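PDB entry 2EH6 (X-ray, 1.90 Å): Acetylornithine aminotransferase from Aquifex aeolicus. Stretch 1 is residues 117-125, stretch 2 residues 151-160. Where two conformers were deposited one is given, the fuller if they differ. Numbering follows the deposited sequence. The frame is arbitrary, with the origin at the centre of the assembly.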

# COMPACT_ATOMS: atom_id res chain seq x y z
N LYS A 117 18.39 -12.57 16.37
CA LYS A 117 18.90 -11.73 15.29
C LYS A 117 17.76 -10.82 14.88
O LYS A 117 16.72 -11.28 14.41
CB LYS A 117 19.34 -12.59 14.10
CG LYS A 117 20.45 -13.56 14.41
CD LYS A 117 20.88 -14.29 13.15
CE LYS A 117 22.11 -15.14 13.40
NZ LYS A 117 22.66 -15.66 12.12
N TRP A 118 17.94 -9.51 15.05
CA TRP A 118 16.89 -8.57 14.70
C TRP A 118 17.39 -7.31 14.02
O TRP A 118 16.59 -6.44 13.66
CB TRP A 118 16.08 -8.20 15.95
CG TRP A 118 16.98 -7.69 17.04
CD1 TRP A 118 17.70 -8.44 17.92
CD2 TRP A 118 17.34 -6.33 17.29
NE1 TRP A 118 18.49 -7.64 18.71
CE2 TRP A 118 18.29 -6.33 18.34
CE3 TRP A 118 16.96 -5.10 16.73
CZ2 TRP A 118 18.86 -5.16 18.85
CZ3 TRP A 118 17.53 -3.93 17.23
CH2 TRP A 118 18.46 -3.97 18.28
N LYS A 119 18.71 -7.20 13.84
CA LYS A 119 19.29 -6.03 13.20
C LYS A 119 19.42 -6.21 11.69
O LYS A 119 19.43 -7.33 11.18
CB LYS A 119 20.68 -5.73 13.78
CG LYS A 119 20.70 -5.47 15.27
CD LYS A 119 22.11 -5.11 15.73
CE LYS A 119 22.16 -4.90 17.24
NZ LYS A 119 23.53 -4.52 17.68
N PHE A 120 19.52 -5.10 10.99
CA PHE A 120 19.65 -5.14 9.54
C PHE A 120 20.71 -4.15 9.10
O PHE A 120 20.87 -3.09 9.70
CB PHE A 120 18.33 -4.77 8.86
CG PHE A 120 17.24 -5.78 9.07
CD1 PHE A 120 17.14 -6.88 8.23
CD2 PHE A 120 16.34 -5.63 10.11
CE1 PHE A 120 16.14 -7.83 8.43
CE2 PHE A 120 15.34 -6.57 10.32
CZ PHE A 120 15.24 -7.68 9.48
N ILE A 121 21.43 -4.53 8.06
CA ILE A 121 22.44 -3.67 7.48
C ILE A 121 21.93 -3.32 6.10
O ILE A 121 21.66 -4.20 5.29
CB ILE A 121 23.79 -4.40 7.33
CG1 ILE A 121 24.37 -4.73 8.71
CG2 ILE A 121 24.76 -3.53 6.52
CD1 ILE A 121 25.67 -5.51 8.65
N SER A 122 21.76 -2.03 5.83
CA SER A 122 21.32 -1.60 4.51
C SER A 122 22.44 -0.68 4.02
O SER A 122 23.49 -0.60 4.65
CB SER A 122 19.98 -0.86 4.57
OG SER A 122 20.05 0.29 5.38
N PHE A 123 22.22 0.02 2.91
CA PHE A 123 23.27 0.87 2.37
C PHE A 123 22.95 2.34 2.20
O PHE A 123 21.78 2.73 2.06
CB PHE A 123 23.74 0.29 1.04
CG PHE A 123 24.40 -1.05 1.17
CD1 PHE A 123 25.76 -1.15 1.44
CD2 PHE A 123 23.65 -2.22 1.07
CE1 PHE A 123 26.37 -2.39 1.61
CE2 PHE A 123 24.26 -3.47 1.23
CZ PHE A 123 25.62 -3.55 1.50
N GLU A 124 24.00 3.16 2.21
CA GLU A 124 23.87 4.59 2.02
C GLU A 124 23.35 4.82 0.60
O GLU A 124 23.69 4.06 -0.31
CB GLU A 124 25.23 5.27 2.19
CG GLU A 124 25.60 5.56 3.64
CD GLU A 124 27.01 6.10 3.80
OE1 GLU A 124 27.49 6.80 2.88
OE2 GLU A 124 27.63 5.84 4.85
N ASN A 125 22.53 5.85 0.43
CA ASN A 125 21.95 6.19 -0.86
C ASN A 125 20.87 5.23 -1.31
O ASN A 125 20.41 5.30 -2.45
CB ASN A 125 23.01 6.25 -1.95
CG ASN A 125 24.10 7.23 -1.64
OD1 ASN A 125 23.84 8.40 -1.38
ND2 ASN A 125 25.35 6.76 -1.66
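Stretch 2 151-160: VPGFSYAKLN

Gly-153 enters the contact with phi/psi of 102/10°, a conformation that suits glycine because a CB would be jammed against the carbonyl O of Pro-152. The same CB would point toward stretch 1 and lie 2.7 Å from Trp-118 CZ3, a clash. Without it, Trp-118 CZ3 comes to 3.4 Å from Gly-153 CA. The carbonyl O of Pro-152 lies at the edge of the indole.

After this glycine, stretch 2 becomes an extended strand, 154-157. It runs parallel in the beta sense to strand 119-123. The two axes cross at -38° and approach to 4.4 Å, so the pair is clearly twisted. Phe-120 pairs with Phe-154, Ile-121 with Ser-155, Ser-122 with Tyr-156 and Phe-123 with Ala-157.

Five backbone hydrogen bonds fix this register. Phe-120 N donates to Gly-153 O (2.8 Å), and Ser-155 N donates to Phe-120 O (3.2 Å). Ser-122 N then reaches Ser-155 O at 3.0 Å. Ala-157 N donates to Ser-122 O at 2.8 Å. Glu-124 N closes the ladder on Ala-157 O at 2.9 Å, just beyond the first strand.

Side chains alternate between the two faces. Phe-120 and Phe-154 share one face with Ser-122 and Tyr-156. The two phenyl planes are near parallel, at 21°, but slid apart, with Phe-120 CD2 3.6 Å from Phe-154 CZ. On the other face, Ala-157 CB packs 3.9 Å from Ile-121 CG2 and 3.7 Å from Phe-123 CE1. Leu-159 CD1 lies over one face of the Phe-123 ring, 4.4 Å from Phe-123 CG.

Water 1 links the strands: it donates to Phe-120 O (3.0 Å) and hydrogen-bonds Ser-155 OG (2.7 Å). Water 2 accepts from Leu-159 N at 2.9 Å and makes a weak bond to Glu-124 O at 3.3 Å.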

# COMPACT_ATOMS: atom_id res chain seq x y z
N VAL A 151 12.51 2.47 13.52
CA VAL A 151 12.55 1.11 14.06
C VAL A 151 14.01 0.89 14.43
O VAL A 151 14.90 1.17 13.65
CB VAL A 151 12.12 0.06 13.01
CG1 VAL A 151 12.23 -1.33 13.62
CG2 VAL A 151 10.70 0.33 12.56
N PRO A 152 14.26 0.38 15.64
CA PRO A 152 15.65 0.15 16.07
C PRO A 152 16.30 -1.00 15.31
O PRO A 152 15.63 -1.89 14.82
CB PRO A 152 15.51 -0.19 17.56
CG PRO A 152 14.18 0.41 17.95
CD PRO A 152 13.32 0.13 16.75
N GLY A 153 17.63 -0.95 15.21
CA GLY A 153 18.35 -2.03 14.57
C GLY A 153 18.85 -1.87 13.16
O GLY A 153 19.30 -2.85 12.58
N PHE A 154 18.79 -0.66 12.61
CA PHE A 154 19.27 -0.47 11.24
C PHE A 154 20.54 0.38 11.18
O PHE A 154 20.64 1.43 11.83
CB PHE A 154 18.17 0.16 10.37
CG PHE A 154 16.98 -0.74 10.17
CD1 PHE A 154 16.04 -0.91 11.18
CD2 PHE A 154 16.80 -1.42 8.97
CE1 PHE A 154 14.95 -1.76 11.01
CE2 PHE A 154 15.71 -2.27 8.79
CZ PHE A 154 14.78 -2.44 9.81
N SER A 155 21.51 -0.08 10.40
CA SER A 155 22.76 0.64 10.22
C SER A 155 23.06 0.68 8.73
O SER A 155 22.63 -0.20 7.98
CB SER A 155 23.90 -0.06 10.98
OG SER A 155 24.12 -1.37 10.49
N TYR A 156 23.80 1.69 8.29
CA TYR A 156 24.08 1.83 6.87
C TYR A 156 25.55 1.69 6.47
O TYR A 156 26.41 2.45 6.91
CB TYR A 156 23.54 3.19 6.40
CG TYR A 156 22.17 3.47 6.99
CD1 TYR A 156 21.06 2.71 6.62
CD2 TYR A 156 22.00 4.43 7.97
CE1 TYR A 156 19.82 2.89 7.22
CE2 TYR A 156 20.77 4.63 8.59
CZ TYR A 156 19.68 3.85 8.21
OH TYR A 156 18.47 4.03 8.84
N ALA A 157 25.81 0.70 5.62
CA ALA A 157 27.16 0.46 5.11
C ALA A 157 27.30 1.18 3.78
O ALA A 157 26.37 1.86 3.34
CB ALA A 157 27.38 -1.04 4.93
N LYS A 158 28.45 1.03 3.14
CA LYS A 158 28.68 1.67 1.85
C LYS A 158 28.75 0.68 0.70
O LYS A 158 29.41 -0.36 0.79
CB LYS A 158 29.96 2.51 1.92
CG LYS A 158 29.82 3.70 2.85
CD LYS A 158 31.09 4.54 2.94
CE LYS A 158 30.87 5.74 3.85
NZ LYS A 158 32.10 6.56 4.02
N LEU A 159 28.04 1.00 -0.38
CA LEU A 159 27.98 0.14 -1.55
C LEU A 159 29.39 -0.06 -2.12
O LEU A 159 30.17 0.89 -2.19
CB LEU A 159 27.07 0.76 -2.62
CG LEU A 159 26.51 -0.18 -3.69
CD1 LEU A 159 25.44 -1.08 -3.07
CD2 LEU A 159 25.91 0.65 -4.82
N ASN A 160 29.69 -1.29 -2.51
CA ASN A 160 30.99 -1.65 -3.07
C ASN A 160 32.13 -1.48 -2.07
O ASN A 160 33.29 -1.37 -2.46
CB ASN A 160 31.28 -0.85 -4.34
CG ASN A 160 30.26 -1.11 -5.42
OD1 ASN A 160 29.82 -2.24 -5.61
ND2 ASN A 160 29.89 -0.06 -6.15
O HOH W 1 22.52 -2.75 12.14
O HOH W 2 27.00 3.74 -0.68